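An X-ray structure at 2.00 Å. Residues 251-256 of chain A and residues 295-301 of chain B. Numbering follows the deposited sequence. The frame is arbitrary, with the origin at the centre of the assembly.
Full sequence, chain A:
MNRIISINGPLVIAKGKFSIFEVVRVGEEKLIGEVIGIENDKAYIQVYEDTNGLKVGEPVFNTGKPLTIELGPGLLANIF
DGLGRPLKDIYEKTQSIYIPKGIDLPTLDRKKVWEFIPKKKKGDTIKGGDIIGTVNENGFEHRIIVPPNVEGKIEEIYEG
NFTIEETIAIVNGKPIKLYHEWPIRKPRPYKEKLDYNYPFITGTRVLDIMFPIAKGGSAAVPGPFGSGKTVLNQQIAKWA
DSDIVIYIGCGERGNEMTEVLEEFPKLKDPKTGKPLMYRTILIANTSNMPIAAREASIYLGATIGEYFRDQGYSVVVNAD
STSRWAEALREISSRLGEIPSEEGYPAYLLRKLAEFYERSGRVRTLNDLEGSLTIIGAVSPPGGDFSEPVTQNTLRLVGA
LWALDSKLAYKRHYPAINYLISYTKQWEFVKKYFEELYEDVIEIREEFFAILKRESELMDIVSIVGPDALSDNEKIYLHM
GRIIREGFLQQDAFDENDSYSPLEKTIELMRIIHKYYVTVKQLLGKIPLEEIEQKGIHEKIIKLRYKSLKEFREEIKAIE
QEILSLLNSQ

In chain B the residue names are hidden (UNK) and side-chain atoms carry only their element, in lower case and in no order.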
# COMPACT_ATOMS: atom_id res chain seq x y z
N GLY A 251 21.56 1.05 -19.95
CA GLY A 251 20.48 0.09 -19.87
C GLY A 251 19.26 0.42 -20.72
O GLY A 251 18.15 0.02 -20.38
N GLU A 252 19.46 1.12 -21.83
CA GLU A 252 18.36 1.47 -22.73
C GLU A 252 18.44 0.75 -24.08
O GLU A 252 19.14 -0.26 -24.20
CB GLU A 252 18.28 2.99 -22.94
CG GLU A 252 17.89 3.76 -21.69
CD GLU A 252 16.49 3.42 -21.20
OE1 GLU A 252 15.58 3.29 -22.04
OE2 GLU A 252 16.30 3.28 -19.97
N ARG A 253 17.72 1.26 -25.08
CA ARG A 253 17.59 0.57 -26.37
C ARG A 253 18.83 0.66 -27.25
O ARG A 253 19.46 1.72 -27.34
CB ARG A 253 16.37 1.09 -27.14
CG ARG A 253 15.04 0.91 -26.41
CD ARG A 253 13.86 1.45 -27.21
NE ARG A 253 12.63 1.41 -26.43
CZ ARG A 253 12.20 2.39 -25.63
NH1 ARG A 253 12.91 3.50 -25.52
NH2 ARG A 253 11.07 2.26 -24.96
N GLY A 254 19.17 -0.45 -27.90
CA GLY A 254 20.29 -0.49 -28.82
C GLY A 254 20.09 0.44 -30.00
O GLY A 254 21.03 1.11 -30.44
N ASN A 255 18.86 0.49 -30.50
CA ASN A 255 18.53 1.35 -31.64
C ASN A 255 18.76 2.84 -31.38
O ASN A 255 19.00 3.60 -32.31
CB ASN A 255 17.08 1.12 -32.07
CG ASN A 255 16.93 -0.05 -33.02
OD1 ASN A 255 17.85 -0.38 -33.77
ND2 ASN A 255 15.75 -0.68 -33.00
N GLU A 256 18.68 3.25 -30.12
CA GLU A 256 18.85 4.65 -29.77
C GLU A 256 20.32 5.07 -29.84
O GLU A 256 20.63 6.22 -30.15
CB GLU A 256 18.25 4.94 -28.39
CG GLU A 256 16.72 4.90 -28.40
CD GLU A 256 16.12 4.64 -27.04
OE1 GLU A 256 16.88 4.43 -26.07
OE2 GLU A 256 14.87 4.63 -26.94
N UNK B 295 7.48 -3.24 -19.85
CA UNK B 295 7.43 -3.50 -21.29
C UNK B 295 7.37 -2.18 -22.06
O UNK B 295 8.02 -2.03 -23.09
c UNK B 295 6.21 -4.38 -21.65
o UNK B 295 6.36 -5.67 -21.03
c UNK B 295 6.10 -4.56 -23.15
N UNK B 296 6.60 -1.23 -21.53
CA UNK B 296 6.53 0.09 -22.13
C UNK B 296 7.89 0.76 -22.18
O UNK B 296 8.22 1.44 -23.16
N UNK B 297 8.70 0.57 -21.14
CA UNK B 297 10.04 1.14 -21.08
C UNK B 297 11.04 0.46 -22.02
O UNK B 297 12.16 0.95 -22.21
c UNK B 297 10.60 3.52 -19.03
c UNK B 297 10.19 2.23 -18.76
o UNK B 297 9.12 5.39 -16.28
c UNK B 297 10.59 1.08 -19.65
c UNK B 297 9.42 2.01 -17.62
c UNK B 297 9.47 4.34 -17.09
c UNK B 297 9.06 3.06 -16.79
c UNK B 297 10.24 4.58 -18.21
N UNK B 298 10.65 -0.67 -22.61
CA UNK B 298 11.55 -1.42 -23.48
C UNK B 298 11.15 -1.42 -24.95
O UNK B 298 11.96 -1.09 -25.82
c UNK B 298 12.23 -2.92 -21.58
c UNK B 298 11.96 -4.23 -20.86
c UNK B 298 11.69 -2.89 -23.01
c UNK B 298 12.63 -3.65 -23.93
N UNK B 299 9.91 -1.81 -25.25
CA UNK B 299 9.44 -1.83 -26.63
C UNK B 299 9.45 -0.43 -27.23
O UNK B 299 9.44 0.57 -26.51
c UNK B 299 8.07 -3.93 -26.33
c UNK B 299 8.04 -2.48 -26.79
o UNK B 299 7.07 -1.75 -26.03
N UNK B 300 9.47 -0.36 -28.56
CA UNK B 300 9.51 0.93 -29.24
C UNK B 300 8.09 1.41 -29.52
O UNK B 300 7.74 1.73 -30.66
c UNK B 300 12.65 -0.02 -31.25
o UNK B 300 12.04 -0.63 -32.16
o UNK B 300 13.90 0.02 -31.18
c UNK B 300 11.85 0.70 -30.18
c UNK B 300 10.36 0.84 -30.50
N UNK B 301 7.29 1.44 -28.47
CA UNK B 301 5.90 1.85 -28.57
C UNK B 301 4.95 0.72 -28.22
O UNK B 301 5.37 -0.40 -27.90
O HOH W 1 13.24 3.36 -21.27
O HOH W 2 14.82 0.43 -22.97
O HOH W 3 13.91 -2.68 -33.18

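Position 295 of chain B carries three side-chain atoms: one carbon bearing an oxygen and a second carbon. It lies in the helix and makes no contact with chain A, its side chain being out of reach of the chain A stretch. This fork of one oxygen and one carbon identifies threonine, B:Thr295.

Position 296 has no side-chain atoms. Its backbone skirts the interface, with the O of position 296 lying 3.5 Å from NH2 of A:Arg253. Without a side chain, the residue is glycine, B:Gly296.

At position 297 a single carbon leads to a six-carbon ring bearing one oxygen. The CA-to-CB bond points sideways, and the side chain comes no nearer than 5.5 Å, from CB of position 297 to A:Arg253 NH2; the carbonyl makes the close approach to chain A. The O of position 297 lies over one face of the A:Arg253 guanidinium, 3.2 Å from NH2 of A:Arg253, but the angle is too poor for a hydrogen bond. The ring with its one oxygen is the signature of tyrosine. Two waters instead donate to this carbonyl, the O of each at 2.8 Å from B:Tyr297 O, and both also donate to A:Glu252 OE1, bridging two acceptors, B:Tyr297 O and A:Glu252 OE1, that stand 4.1 Å apart.

Position 298 shows four carbons, forked at the first, with one arm two carbons long. Its CA-to-CB bond points away from chain A, while its backbone O accepts a hydrogen bond from A:Arg253 NE at 2.7 Å. The residue is isoleucine, B:Ile298.

Position 299 again has one carbon carrying an oxygen and a carbon. Its CA-to-CB bond also points away, and its carbonyl O receives A:Arg253 NH2 at 2.8 Å, with a weak second bond from A:Arg253 NE at 3.3 Å. The fork makes it threonine, B:Thr299.

Position 300 has a chain of three carbons, the last carrying two oxygens. One of these oxygens lies 2.7 Å from A:Asn255 ND2, and the carboxylate at the end of this chain identifies glutamate. The nearly straight bond, 173° at the hydrogen, runs from A:Asn255 ND2 to B:Glu300 OE2. B:Glu300 CG also packs 3.7 Å from A:Arg253 CD.

Position 301 lacks side-chain atoms and does not touch chain A; at its phi of 116° and psi of 179°, a CB would be jammed against the preceding carbonyl oxygen. It is glycine, B:Gly301.

The contact thus centres on A:Arg253, whose NE and NH2 are held by backbone carbonyls of chain B while A:Arg253 NH1 forms a salt bridge with A:Glu256 OE2 at 2.7 Å. This bridge helps fix the guanidinium in place. The direct bond between A:Asn255 and B:Glu300 adds a side-chain link, and water extends the contact at A:Glu252.

Chain B 295-301: TGYITEG
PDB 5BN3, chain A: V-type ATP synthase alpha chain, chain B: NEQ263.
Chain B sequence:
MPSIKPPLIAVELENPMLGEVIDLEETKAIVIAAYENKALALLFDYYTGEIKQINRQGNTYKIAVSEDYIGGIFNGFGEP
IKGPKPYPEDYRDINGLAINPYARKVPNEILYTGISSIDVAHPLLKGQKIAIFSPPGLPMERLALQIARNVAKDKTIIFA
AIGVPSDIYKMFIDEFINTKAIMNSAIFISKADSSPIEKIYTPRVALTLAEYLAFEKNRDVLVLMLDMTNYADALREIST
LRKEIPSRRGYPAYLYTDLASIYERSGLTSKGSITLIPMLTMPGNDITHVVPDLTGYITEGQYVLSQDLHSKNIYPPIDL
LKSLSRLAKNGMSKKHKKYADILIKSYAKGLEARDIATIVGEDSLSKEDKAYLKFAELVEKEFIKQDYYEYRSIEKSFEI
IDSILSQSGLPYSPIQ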